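Local coordinates for uncharacterized protein (PDB 5DQW) that probably acts as a metal-dependent nucleotide phosphohydrolase of the HD-domain family, at residues 34-39 against 63-68; 41-46 against 123-128; 54-59 against 97-102; 168-173 against 187-192. All coordinates share one frame; numbering follows the deposited sequence.

Contact 1 of 4, residues 34-39 against 63-68; sequences LHISRV and VHDLID. With NI (nickel (II) ion), chain D.
His35 and His64 point their NE2 atoms at one nickel ion. With Asp65 and Asp130 they are the residues of the H...HD...D motif that names the HD domain. The nickel is bound by His35 NE2 at 2.4 Å, by His64 NE2 at a long 2.7 Å, and by Asp130. Asp133 holds ND1 of His35, and the backbone O of Ala61 holds ND1 of His64. These second-shell bonds help fix the turn of both rings.

The tight side is where the Ile36 methyl meets the ring and the carboxylate. Ile36 CD1 presses on His64 CE1 at 3.3 Å and also lies against Asp65 CG. The CG of His64 sits between its own backbone N and carbonyl carbon (chi1 71°), and this brings the ring end back toward helix 33-50.

The other side is looser. Water 1 lies 2.6 Å from the nickel, and a bound ADP is near. Asp65 OD1 and OD2 stand 2.9 and 3.0 Å from the nickel without a clear bond; the OD1 position is doubtful. An alanine at Asp65 would probably leave Asp130 as the remaining motif carboxylate at the nickel and open a gap beside Ile36 CD1. Asp65 OD2 lies at the His35 ring edge, 3.8 Å from CD2.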
loop_
_atom_site.group_PDB
_atom_site.type_symbol
_atom_site.label_atom_id
_atom_site.label_comp_id
_atom_site.label_asym_id
_atom_site.label_seq_id
_atom_site.Cartn_x
_atom_site.Cartn_y
_atom_site.Cartn_z
ATOM N N LEU A 34 11.982 2.676 -10.135
ATOM C CA LEU A 34 10.696 3.109 -10.665
ATOM C C LEU A 34 10.213 4.467 -10.042
ATOM O O LEU A 34 9.757 5.359 -10.765
ATOM C CB LEU A 34 9.666 1.993 -10.494
ATOM C CG LEU A 34 9.977 0.735 -11.316
ATOM C CD1 LEU A 34 9.005 -0.376 -11.006
ATOM C CD2 LEU A 34 9.991 1.059 -12.814
ATOM N N HIS A 35 10.378 4.633 -8.727
ATOM C CA HIS A 35 10.144 5.926 -8.076
ATOM C C HIS A 35 11.022 7.039 -8.685
ATOM O O HIS A 35 10.523 8.081 -9.026
ATOM C CB HIS A 35 10.354 5.825 -6.548
ATOM C CG HIS A 35 10.576 7.145 -5.865
ATOM N ND1 HIS A 35 9.549 8.028 -5.590
ATOM C CD2 HIS A 35 11.700 7.716 -5.371
ATOM C CE1 HIS A 35 10.046 9.095 -4.980
ATOM N NE2 HIS A 35 11.347 8.926 -4.824
ATOM N N ILE A 36 12.324 6.790 -8.849
ATOM C CA ILE A 36 13.230 7.795 -9.386
ATOM C C ILE A 36 12.822 8.191 -10.800
ATOM O O ILE A 36 12.760 9.365 -11.135
ATOM C CB ILE A 36 14.660 7.328 -9.365
ATOM C CG1 ILE A 36 15.154 7.173 -7.930
ATOM C CG2 ILE A 36 15.565 8.307 -10.144
ATOM C CD1 ILE A 36 15.264 8.477 -7.169
ATOM N N SER A 37 12.471 7.206 -11.606
ATOM C CA SER A 37 12.095 7.428 -12.999
ATOM C C SER A 37 10.820 8.242 -13.114
ATOM O O SER A 37 10.762 9.202 -13.896
ATOM C CB SER A 37 11.968 6.072 -13.743
ATOM O OG SER A 37 11.005 6.170 -14.790
ATOM N N ARG A 38 9.803 7.898 -12.325
ATOM C CA ARG A 38 8.617 8.742 -12.218
ATOM C C ARG A 38 8.898 10.173 -11.777
ATOM O O ARG A 38 8.287 11.118 -12.297
ATOM C CB ARG A 38 7.600 8.180 -11.232
ATOM C CG ARG A 38 6.921 6.908 -11.671
ATOM C CD ARG A 38 5.710 6.604 -10.796
ATOM N NE ARG A 38 6.077 6.530 -9.392
ATOM C CZ ARG A 38 6.453 5.449 -8.733
ATOM N NH1 ARG A 38 6.604 4.296 -9.361
ATOM N NH2 ARG A 38 6.747 5.540 -7.439
ATOM N N VAL A 39 9.762 10.333 -10.783
ATOM C CA VAL A 39 10.058 11.659 -10.264
ATOM C C VAL A 39 10.851 12.515 -11.272
ATOM O O VAL A 39 10.584 13.717 -11.411
ATOM C CB VAL A 39 10.779 11.603 -8.920
ATOM C CG1 VAL A 39 11.309 12.997 -8.561
ATOM C CG2 VAL A 39 9.856 11.073 -7.825
ATOM N N VAL A 63 19.550 11.617 -9.458
ATOM C CA VAL A 63 20.565 11.224 -8.474
ATOM C C VAL A 63 20.220 11.644 -7.024
ATOM O O VAL A 63 21.008 11.381 -6.131
ATOM C CB VAL A 63 21.967 11.797 -8.842
ATOM C CG1 VAL A 63 22.437 11.306 -10.284
ATOM C CG2 VAL A 63 22.019 13.351 -8.724
ATOM N N HIS A 64 19.037 12.232 -6.796
ATOM C CA HIS A 64 18.737 12.881 -5.507
ATOM C C HIS A 64 18.767 11.857 -4.392
ATOM O O HIS A 64 19.342 12.118 -3.346
ATOM C CB HIS A 64 17.414 13.732 -5.533
ATOM C CG HIS A 64 16.144 12.926 -5.595
ATOM N ND1 HIS A 64 15.754 12.223 -6.716
ATOM C CD2 HIS A 64 15.188 12.693 -4.660
ATOM C CE1 HIS A 64 14.619 11.588 -6.469
ATOM N NE2 HIS A 64 14.267 11.836 -5.221
ATOM N N ASP A 65 18.232 10.676 -4.660
ATOM C CA ASP A 65 18.211 9.594 -3.688
ATOM C C ASP A 65 19.479 8.819 -3.509
ATOM O O ASP A 65 19.568 8.032 -2.560
ATOM C CB ASP A 65 17.099 8.605 -4.025
ATOM C CG ASP A 65 15.729 9.164 -3.700
ATOM O OD1 ASP A 65 15.570 10.399 -3.783
ATOM O OD2 ASP A 65 14.810 8.390 -3.381
ATOM N N LEU A 66 20.469 9.002 -4.378
ATOM C CA LEU A 66 21.676 8.186 -4.275
ATOM C C LEU A 66 22.418 8.417 -2.942
ATOM O O LEU A 66 23.040 7.490 -2.428
ATOM C CB LEU A 66 22.618 8.399 -5.451
ATOM C CG LEU A 66 22.110 7.985 -6.844
ATOM C CD1 LEU A 66 23.216 8.169 -7.860
ATOM C CD2 LEU A 66 21.619 6.507 -6.877
ATOM N N ILE A 67 22.363 9.645 -2.420
ATOM C CA ILE A 67 23.004 9.951 -1.163
ATOM C C ILE A 67 22.082 9.800 0.053
ATOM O O ILE A 67 22.496 10.087 1.156
ATOM C CB ILE A 67 23.580 11.350 -1.146
ATOM C CG1 ILE A 67 22.466 12.428 -1.217
ATOM C CG2 ILE A 67 24.548 11.505 -2.252
ATOM C CD1 ILE A 67 23.004 13.831 -0.952
ATOM N N ASP A 68 20.841 9.363 -0.132
ATOM C CA ASP A 68 19.863 9.498 0.960
ATOM C C ASP A 68 20.135 8.470 2.034
ATOM O O ASP A 68 20.406 7.295 1.736
ATOM C CB ASP A 68 18.417 9.402 0.464
ATOM C CG ASP A 68 17.399 9.874 1.523
ATOM O OD1 ASP A 68 17.408 9.345 2.660
ATOM O OD2 ASP A 68 16.594 10.769 1.220
HETATM NI NI NI D . 12.633 10.448 -3.530
HETATM O O HOH W 1 10.910 9.694 -1.758
#

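Contact 2 of 4, residues 41-46 against 123-128; sequences DLAVYI and GKVVQD
Val125 fits its CG1 methyl between Ala43 and Ile46. These three residues bury most of the surface where helix 33-50 meets helix 121-132 in the HD domain. The two helix segments run in roughly opposite directions, 131° apart, and their axes approach to 8.6 Å.

Val125 is the inserted side chain. Its CG1 is anti to the backbone N (chi1 164°), and this turns the methyl toward the other helix. The methyl lies 3.4 Å from Ala43 O, a van der Waals touch on the backbone. The same CG1 is 4.3 Å from Ala43 CB.

Ile46 takes the next turn of its helix. Its CG2 branch meets Val125 CG1 at 3.9 Å, and the two side chains pass antiparallel to one another. The CD1 end of Ile46 comes to 4.5 Å from Asp128 CB, so it touches the aliphatic root of that residue.

Ala43 marks the close point. Its CA is 5.4 Å from Val126 CA, and its small side chain lets the backbones come this near. CB of Ala43 packs by CA of Val126, whose own side chain points away. Val57 of helix 54-63 touches both Ala43 and Val125, and Ala181 of helix 179-202 touches Ile46.

The polar end of Asp128 turns elsewhere: OD1 bonds to Asn177 ND2 and OD2 to Thr178 N. The joint itself is therefore made by methyl groups and close fit, and its hold probably rests on burying apolar surface.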
loop_
_atom_site.group_PDB
_atom_site.type_symbol
_atom_site.label_atom_id
_atom_site.label_comp_id
_atom_site.label_asym_id
_atom_site.label_seq_id
_atom_site.Cartn_x
_atom_site.Cartn_y
_atom_site.Cartn_z
ATOM N N ASP A 41 10.593 12.155 -14.649
ATOM C CA ASP A 41 9.624 12.565 -15.664
ATOM C C ASP A 41 8.733 13.716 -15.144
ATOM O O ASP A 41 8.447 14.671 -15.824
ATOM C CB ASP A 41 8.707 11.408 -16.054
ATOM C CG ASP A 41 9.391 10.358 -16.857
ATOM O OD1 ASP A 41 10.558 10.542 -17.288
ATOM O OD2 ASP A 41 8.715 9.331 -17.065
ATOM N N LEU A 42 8.261 13.587 -13.929
ATOM C CA LEU A 42 7.424 14.623 -13.365
ATOM C C LEU A 42 8.213 15.932 -13.197
ATOM O O LEU A 42 7.671 16.991 -13.428
ATOM C CB LEU A 42 6.843 14.143 -12.030
ATOM C CG LEU A 42 5.512 14.598 -11.479
ATOM C CD1 LEU A 42 4.371 14.653 -12.539
ATOM C CD2 LEU A 42 5.185 13.583 -10.313
ATOM N N ALA A 43 9.464 15.851 -12.754
ATOM C CA ALA A 43 10.261 17.041 -12.522
ATOM C C ALA A 43 10.535 17.782 -13.844
ATOM O O ALA A 43 10.556 18.994 -13.871
ATOM C CB ALA A 43 11.588 16.689 -11.815
ATOM N N VAL A 44 10.720 17.042 -14.928
ATOM C CA VAL A 44 10.973 17.652 -16.218
ATOM C C VAL A 44 9.729 18.342 -16.689
ATOM O O VAL A 44 9.796 19.462 -17.185
ATOM C CB VAL A 44 11.493 16.618 -17.261
ATOM C CG1 VAL A 44 11.363 17.123 -18.699
ATOM C CG2 VAL A 44 12.938 16.301 -16.950
ATOM N N TYR A 45 8.581 17.697 -16.519
ATOM C CA TYR A 45 7.319 18.349 -16.929
ATOM C C TYR A 45 7.134 19.681 -16.183
ATOM O O TYR A 45 6.876 20.719 -16.788
ATOM C CB TYR A 45 6.130 17.443 -16.657
ATOM C CG TYR A 45 4.808 18.119 -16.863
ATOM C CD1 TYR A 45 4.258 18.218 -18.123
ATOM C CD2 TYR A 45 4.112 18.660 -15.801
ATOM C CE1 TYR A 45 3.035 18.837 -18.336
ATOM C CE2 TYR A 45 2.882 19.302 -15.996
ATOM C CZ TYR A 45 2.350 19.378 -17.263
ATOM O OH TYR A 45 1.146 20.002 -17.482
ATOM N N ILE A 46 7.293 19.650 -14.865
ATOM C CA ILE A 46 7.113 20.860 -14.056
ATOM C C ILE A 46 8.150 21.899 -14.452
ATOM O O ILE A 46 7.825 23.071 -14.632
ATOM C CB ILE A 46 7.260 20.568 -12.543
ATOM C CG1 ILE A 46 6.088 19.719 -12.038
ATOM C CG2 ILE A 46 7.372 21.858 -11.773
ATOM C CD1 ILE A 46 6.391 18.968 -10.681
ATOM N N GLY A 123 16.061 22.873 -7.459
ATOM C CA GLY A 123 15.861 22.032 -6.269
ATOM C C GLY A 123 14.401 21.998 -5.810
ATOM O O GLY A 123 13.886 20.959 -5.412
ATOM N N LYS A 124 13.748 23.151 -5.884
ATOM C CA LYS A 124 12.310 23.272 -5.550
ATOM C C LYS A 124 11.434 22.481 -6.511
ATOM O O LYS A 124 10.428 21.887 -6.127
ATOM C CB LYS A 124 11.902 24.750 -5.555
ATOM C CG LYS A 124 12.457 25.474 -4.351
ATOM C CD LYS A 124 12.145 26.947 -4.364
ATOM C CE LYS A 124 12.247 27.505 -2.922
ATOM N NZ LYS A 124 12.427 28.959 -3.011
ATOM N N VAL A 125 11.850 22.439 -7.765
ATOM C CA VAL A 125 11.122 21.660 -8.757
ATOM C C VAL A 125 11.275 20.180 -8.433
ATOM O O VAL A 125 10.317 19.448 -8.438
ATOM C CB VAL A 125 11.614 21.981 -10.176
ATOM C CG1 VAL A 125 11.144 20.922 -11.122
ATOM C CG2 VAL A 125 11.113 23.427 -10.577
ATOM N N VAL A 126 12.480 19.740 -8.149
ATOM C CA VAL A 126 12.707 18.325 -7.866
ATOM C C VAL A 126 11.977 17.943 -6.577
ATOM O O VAL A 126 11.317 16.890 -6.507
ATOM C CB VAL A 126 14.217 18.022 -7.804
ATOM C CG1 VAL A 126 14.503 16.543 -7.353
ATOM C CG2 VAL A 126 14.878 18.327 -9.132
ATOM N N GLN A 127 12.079 18.786 -5.553
ATOM C CA GLN A 127 11.392 18.524 -4.280
ATOM C C GLN A 127 9.890 18.402 -4.509
ATOM O O GLN A 127 9.247 17.512 -3.976
ATOM C CB GLN A 127 11.660 19.667 -3.312
ATOM C CG GLN A 127 11.208 19.432 -1.890
ATOM C CD GLN A 127 11.610 20.570 -0.953
ATOM O OE1 GLN A 127 11.090 21.682 -1.064
ATOM N NE2 GLN A 127 12.557 20.304 -0.042
ATOM N N ASP A 128 9.321 19.310 -5.319
ATOM C CA ASP A 128 7.907 19.215 -5.639
ATOM C C ASP A 128 7.519 17.879 -6.311
ATOM O O ASP A 128 6.519 17.273 -5.956
ATOM C CB ASP A 128 7.481 20.338 -6.575
ATOM C CG ASP A 128 7.355 21.699 -5.880
ATOM O OD1 ASP A 128 7.547 21.776 -4.628
ATOM O OD2 ASP A 128 7.034 22.695 -6.618
#

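Contact 3 of 4, residues 54-59 against 97-102; sequences LFIVET and DRVIHI
Arg98 touches Ile56 with its aliphatic stem: CD of Arg98 is 3.5 Å from Ile56 CD1, which lies oblique to the guanidinium. Arg98 NH1 is paired with Asp95, and this helps keep the charge at the surface. Two other flat groups meet neighbours in their own helices. One face of the Phe55 ring has Thr59 OG1 3.7 Å above it, offset toward the rim. At the edge of the His101 ring, ND1 bonds in the ring plane to Asp97 O at 3.0 Å.

The buried part is apolar. Thr59 OG1 lies beside the backbone N (chi1 -61°), which puts CG2 anti to that N and 3.7 Å from Val99 CG2. Ile56 CG2 meets Ile102 CD1 at 3.8 Å. Thr59 OG1 donates to Phe55 O at 2.9 Å, from the face opposite to that used by Thr59 N.

An alanine in place of Thr59 is likely to leave a gap beside Val99 CG2 and to deprive Phe55 O of its second donor.

Segments 54-59 and 97-102, of helices 54-63 and 93-106, cross at -47° with axes 9.7 Å apart. Such side-by-side helix contacts build the all-helical core of the HD domain.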
loop_
_atom_site.group_PDB
_atom_site.type_symbol
_atom_site.label_atom_id
_atom_site.label_comp_id
_atom_site.label_asym_id
_atom_site.label_seq_id
_atom_site.Cartn_x
_atom_site.Cartn_y
_atom_site.Cartn_z
ATOM N N LEU A 54 16.199 22.575 -17.531
ATOM C CA LEU A 54 15.711 21.206 -17.665
ATOM C C LEU A 54 16.772 20.145 -17.411
ATOM O O LEU A 54 16.472 19.129 -16.833
ATOM C CB LEU A 54 15.094 20.950 -19.044
ATOM C CG LEU A 54 13.780 21.681 -19.299
ATOM C CD1 LEU A 54 13.226 21.315 -20.670
ATOM C CD2 LEU A 54 12.739 21.412 -18.174
ATOM N N PHE A 55 17.991 20.379 -17.862
ATOM C CA PHE A 55 19.045 19.422 -17.679
ATOM C C PHE A 55 19.434 19.301 -16.185
ATOM O O PHE A 55 19.614 18.210 -15.682
ATOM C CB PHE A 55 20.234 19.771 -18.582
ATOM C CG PHE A 55 21.390 18.833 -18.434
ATOM C CD1 PHE A 55 21.292 17.525 -18.885
ATOM C CD2 PHE A 55 22.568 19.252 -17.835
ATOM C CE1 PHE A 55 22.353 16.652 -18.762
ATOM C CE2 PHE A 55 23.629 18.382 -17.705
ATOM C CZ PHE A 55 23.518 17.079 -18.166
ATOM N N ILE A 56 19.497 20.422 -15.477
ATOM C CA ILE A 56 19.778 20.414 -14.055
ATOM C C ILE A 56 18.621 19.728 -13.315
ATOM O O ILE A 56 18.879 18.849 -12.451
ATOM C CB ILE A 56 20.031 21.851 -13.485
ATOM C CG1 ILE A 56 21.321 22.430 -14.037
ATOM C CG2 ILE A 56 20.144 21.820 -11.963
ATOM C CD1 ILE A 56 21.570 23.884 -13.631
ATOM N N VAL A 57 17.367 20.099 -13.646
ATOM C CA VAL A 57 16.217 19.446 -13.012
ATOM C C VAL A 57 16.306 17.902 -13.184
ATOM O O VAL A 57 16.211 17.166 -12.232
ATOM C CB VAL A 57 14.856 19.923 -13.580
ATOM C CG1 VAL A 57 13.711 18.988 -13.118
ATOM C CG2 VAL A 57 14.559 21.388 -13.197
ATOM N N GLU A 58 16.535 17.429 -14.407
ATOM C CA GLU A 58 16.466 15.991 -14.648
ATOM C C GLU A 58 17.608 15.236 -13.971
ATOM O O GLU A 58 17.397 14.179 -13.350
ATOM C CB GLU A 58 16.495 15.723 -16.137
ATOM C CG GLU A 58 16.167 14.280 -16.436
ATOM C CD GLU A 58 16.244 13.987 -17.881
ATOM O OE1 GLU A 58 16.779 14.817 -18.629
ATOM O OE2 GLU A 58 15.798 12.908 -18.275
ATOM N N THR A 59 18.798 15.807 -14.051
ATOM C CA THR A 59 19.989 15.225 -13.429
ATOM C C THR A 59 19.862 15.189 -11.921
ATOM O O THR A 59 20.212 14.193 -11.295
ATOM C CB THR A 59 21.247 16.006 -13.784
ATOM O OG1 THR A 59 21.425 15.958 -15.184
ATOM C CG2 THR A 59 22.444 15.452 -13.073
ATOM N N ASP A 97 28.276 21.133 -9.630
ATOM C CA ASP A 97 28.150 21.922 -8.395
ATOM C C ASP A 97 26.671 22.219 -8.069
ATOM O O ASP A 97 26.216 21.968 -6.956
ATOM C CB ASP A 97 28.954 23.244 -8.511
ATOM C CG ASP A 97 30.462 23.050 -8.325
ATOM O OD1 ASP A 97 30.910 21.899 -8.270
ATOM O OD2 ASP A 97 31.216 24.053 -8.263
ATOM N N ARG A 98 25.923 22.728 -9.045
ATOM C CA ARG A 98 24.501 22.974 -8.850
ATOM C C ARG A 98 23.687 21.740 -8.480
ATOM O O ARG A 98 22.759 21.795 -7.650
ATOM C CB ARG A 98 23.920 23.557 -10.116
ATOM C CG ARG A 98 24.348 24.946 -10.285
ATOM C CD ARG A 98 23.807 25.548 -11.539
ATOM N NE ARG A 98 24.608 26.726 -11.817
ATOM C CZ ARG A 98 25.373 26.918 -12.888
ATOM N NH1 ARG A 98 25.453 26.017 -13.868
ATOM N NH2 ARG A 98 26.049 28.054 -12.980
ATOM N N VAL A 99 23.981 20.632 -9.128
ATOM C CA VAL A 99 23.280 19.415 -8.810
ATOM C C VAL A 99 23.631 19.054 -7.393
ATOM O O VAL A 99 22.751 18.757 -6.609
ATOM C CB VAL A 99 23.602 18.304 -9.800
ATOM C CG1 VAL A 99 23.109 16.950 -9.304
ATOM C CG2 VAL A 99 22.968 18.643 -11.205
ATOM N N ILE A 100 24.915 19.107 -7.048
ATOM C CA ILE A 100 25.342 18.805 -5.692
ATOM C C ILE A 100 24.628 19.691 -4.671
ATOM O O ILE A 100 24.112 19.185 -3.697
ATOM C CB ILE A 100 26.892 18.859 -5.546
ATOM C CG1 ILE A 100 27.534 17.713 -6.342
ATOM C CG2 ILE A 100 27.342 18.627 -4.098
ATOM C CD1 ILE A 100 26.876 16.382 -6.072
ATOM N N HIS A 101 24.547 21.001 -4.933
ATOM C CA HIS A 101 23.838 21.949 -4.066
ATOM C C HIS A 101 22.413 21.490 -3.809
ATOM O O HIS A 101 21.904 21.667 -2.713
ATOM C CB HIS A 101 23.728 23.327 -4.722
ATOM C CG HIS A 101 24.848 24.274 -4.413
ATOM N ND1 HIS A 101 26.115 24.137 -4.941
ATOM C CD2 HIS A 101 24.873 25.410 -3.676
ATOM C CE1 HIS A 101 26.880 25.130 -4.525
ATOM N NE2 HIS A 101 26.152 25.917 -3.755
ATOM N N ILE A 102 21.759 20.921 -4.826
ATOM C CA ILE A 102 20.350 20.524 -4.699
ATOM C C ILE A 102 20.163 19.276 -3.839
ATOM O O ILE A 102 19.298 19.255 -2.968
ATOM C CB ILE A 102 19.720 20.257 -6.086
ATOM C CG1 ILE A 102 19.536 21.560 -6.858
ATOM C CG2 ILE A 102 18.352 19.616 -5.956
ATOM C CD1 ILE A 102 19.116 21.329 -8.316
#

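Contact 4 of 4, residues 168-173 against 187-192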
loop_
_atom_site.group_PDB
_atom_site.type_symbol
_atom_site.label_atom_id
_atom_site.label_comp_id
_atom_site.label_asym_id
_atom_site.label_seq_id
_atom_site.Cartn_x
_atom_site.Cartn_y
_atom_site.Cartn_z
ATOM N N LYS A 168 1.374 13.635 7.733
ATOM C CA LYS A 168 2.270 14.050 6.658
ATOM C C LYS A 168 1.608 14.167 5.300
ATOM O O LYS A 168 1.587 15.246 4.703
ATOM C CB LYS A 168 3.468 13.097 6.589
ATOM C CG LYS A 168 4.522 13.524 5.547
ATOM N N LEU A 169 1.070 13.063 4.786
ATOM C CA LEU A 169 0.728 13.045 3.372
ATOM C C LEU A 169 -0.323 14.105 3.023
ATOM O O LEU A 169 -0.202 14.756 2.003
ATOM C CB LEU A 169 0.312 11.649 2.911
ATOM C CG LEU A 169 1.322 10.517 3.137
ATOM C CD1 LEU A 169 0.804 9.260 2.505
ATOM C CD2 LEU A 169 2.709 10.882 2.561
ATOM N N LEU A 170 -1.327 14.307 3.885
ATOM C CA LEU A 170 -2.403 15.298 3.615
ATOM C C LEU A 170 -1.940 16.752 3.737
ATOM O O LEU A 170 -2.632 17.660 3.299
ATOM C CB LEU A 170 -3.669 15.039 4.467
ATOM C CG LEU A 170 -4.442 13.761 4.102
ATOM C CD1 LEU A 170 -5.413 13.267 5.217
ATOM C CD2 LEU A 170 -5.169 13.857 2.768
ATOM N N ARG A 171 -0.757 16.978 4.285
ATOM C CA ARG A 171 -0.211 18.331 4.383
ATOM C C ARG A 171 0.708 18.687 3.225
ATOM O O ARG A 171 1.035 19.852 3.069
ATOM C CB ARG A 171 0.543 18.519 5.706
ATOM C CG ARG A 171 -0.239 18.060 6.925
ATOM C CD ARG A 171 0.556 18.257 8.246
ATOM N NE ARG A 171 -0.077 17.516 9.346
ATOM C CZ ARG A 171 -0.430 18.014 10.537
ATOM N NH1 ARG A 171 -0.204 19.289 10.860
ATOM N NH2 ARG A 171 -1.004 17.217 11.430
ATOM N N LEU A 172 1.135 17.701 2.424
ATOM C CA LEU A 172 2.102 17.950 1.333
ATOM C C LEU A 172 1.678 18.987 0.284
ATOM O O LEU A 172 2.512 19.729 -0.222
ATOM C CB LEU A 172 2.504 16.636 0.659
ATOM C CG LEU A 172 3.411 15.780 1.531
ATOM C CD1 LEU A 172 3.764 14.464 0.810
ATOM C CD2 LEU A 172 4.648 16.560 1.954
ATOM N N ILE A 173 0.388 19.051 -0.035
ATOM C CA ILE A 173 -0.106 20.037 -0.982
ATOM C C ILE A 173 0.174 21.494 -0.516
ATOM O O ILE A 173 0.465 22.351 -1.345
ATOM C CB ILE A 173 -1.590 19.781 -1.357
ATOM C CG1 ILE A 173 -1.999 20.675 -2.562
ATOM C CG2 ILE A 173 -2.505 19.978 -0.144
ATOM C CD1 ILE A 173 -3.399 20.425 -3.081
ATOM N N GLU A 187 -5.472 17.522 -7.845
ATOM C CA GLU A 187 -6.245 16.323 -8.187
ATOM C C GLU A 187 -5.751 15.134 -7.329
ATOM O O GLU A 187 -6.547 14.351 -6.855
ATOM C CB GLU A 187 -6.196 16.000 -9.697
ATOM C CG GLU A 187 -7.186 14.870 -10.126
ATOM C CD GLU A 187 -7.496 14.863 -11.622
ATOM O OE1 GLU A 187 -8.412 15.618 -12.053
ATOM O OE2 GLU A 187 -6.829 14.108 -12.378
ATOM N N ARG A 188 -4.441 15.033 -7.110
ATOM C CA ARG A 188 -3.903 13.930 -6.312
ATOM C C ARG A 188 -4.340 13.979 -4.849
ATOM O O ARG A 188 -4.631 12.941 -4.261
ATOM C CB ARG A 188 -2.376 13.856 -6.417
ATOM C CG ARG A 188 -1.893 13.545 -7.866
ATOM C CD ARG A 188 -0.391 13.418 -7.900
ATOM N NE ARG A 188 0.139 13.169 -9.247
ATOM C CZ ARG A 188 1.198 12.411 -9.513
ATOM N NH1 ARG A 188 1.855 11.773 -8.546
ATOM N NH2 ARG A 188 1.577 12.249 -10.750
ATOM N N HIS A 189 -4.364 15.184 -4.282
ATOM C CA HIS A 189 -4.719 15.406 -2.896
ATOM C C HIS A 189 -6.197 15.132 -2.669
ATOM O O HIS A 189 -6.577 14.479 -1.698
ATOM C CB HIS A 189 -4.388 16.836 -2.482
ATOM C CG HIS A 189 -4.870 17.192 -1.111
ATOM N ND1 HIS A 189 -4.236 16.744 0.028
ATOM C CD2 HIS A 189 -5.915 17.960 -0.696
ATOM C CE1 HIS A 189 -4.871 17.220 1.090
ATOM N NE2 HIS A 189 -5.904 17.943 0.680
ATOM N N GLU A 190 -7.020 15.601 -3.599
ATOM C CA GLU A 190 -8.447 15.313 -3.552
ATOM C C GLU A 190 -8.695 13.844 -3.687
ATOM O O GLU A 190 -9.564 13.316 -3.029
ATOM C CB GLU A 190 -9.199 16.050 -4.646
ATOM C CG GLU A 190 -9.418 17.497 -4.318
ATOM C CD GLU A 190 -10.149 17.731 -2.982
ATOM O OE1 GLU A 190 -11.101 16.971 -2.657
ATOM O OE2 GLU A 190 -9.753 18.698 -2.279
ATOM N N PHE A 191 -7.907 13.156 -4.522
ATOM C CA PHE A 191 -8.098 11.721 -4.632
ATOM C C PHE A 191 -7.744 11.024 -3.336
ATOM O O PHE A 191 -8.416 10.083 -2.957
ATOM C CB PHE A 191 -7.400 11.065 -5.843
ATOM C CG PHE A 191 -7.695 9.595 -5.919
ATOM C CD1 PHE A 191 -8.891 9.153 -6.463
ATOM C CD2 PHE A 191 -6.851 8.689 -5.313
ATOM C CE1 PHE A 191 -9.204 7.811 -6.460
ATOM C CE2 PHE A 191 -7.154 7.333 -5.300
ATOM C CZ PHE A 191 -8.317 6.889 -5.859
ATOM N N MET A 192 -6.711 11.473 -2.623
ATOM C CA MET A 192 -6.402 10.892 -1.272
ATOM C C MET A 192 -7.533 11.142 -0.307
ATOM O O MET A 192 -7.815 10.318 0.528
ATOM C CB MET A 192 -5.127 11.446 -0.625
ATOM C CG MET A 192 -3.841 10.950 -1.224
ATOM S SD MET A 192 -2.407 11.472 -0.278
ATOM C CE MET A 192 -2.675 13.264 -0.089
HETATM O O HOH W 2 -1.368 16.704 -0.008
#
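Leu169 starts the contact with Met192. Its CB lies 4.2 Å from Met192 SD, and the bend at chi3 of Met192 (-50°) carries CE back to Leu169 O. The Leu169 side chain also touches the bound ADP, so this end of the contact borders the nucleotide.

Leu169 opens a type I turn that ends at Leu172. Next comes Leu170, which is wedged between two partners. Its CD2 is 3.8 Å from Met192 CE and the same distance from His189 CE1. The backbone O of Leu170 lies 3.2 Å from His189 CE1, oblique to the ring.

Ile173 closes the segment by lying over His189. Its CG2 sits above one face, 3.7 Å from the ring centroid and only 10° off the normal, a CH-pi contact. Ile173 CG1 is anti to the backbone N (chi1 -169°). This places CG2 between that N and the carbonyl carbon, over the ring, while CD1 packs on His189 CB.

Water 2 ties the turn to the ring. It donates to Leu169 O at 3.0 Å, accepts from Ile173 N, and bonds to His189 ND1 at 2.9 Å. The ring of His189 is thus held by one methyl on a face, Leu170 at CE1 and one water at ND1. The polar link between helix 179-202 and the turn runs through that water, and apolar contacts with Met192 and His189 supply the rest.

In the fold
Contacts 1, 2 and 3 form one continuous core inside the HD domain. Contacts 1 and 2 share helix 33-50, their centres 12 Å apart. Contacts 2 and 3 are 11 Å apart and meet where Val57 CG1 lies 3.2 Å from Ala43 O. Contact 3 joins contact 1 through Val63 CG2 and Val99 CG1, 3.8 Å apart. Contact 1 holds the nickel; the side chain of Val126 in contact 2 is about 7 Å from the bound nickel ion. Contact 4 touches contact 2 where Leu42 CD2 lies 3.9 Å from Arg188 NH2, their centres 17 Å apart. It reaches the pocket from the ADP side, the Leu169 side chain being about 4 Å from the nucleotide.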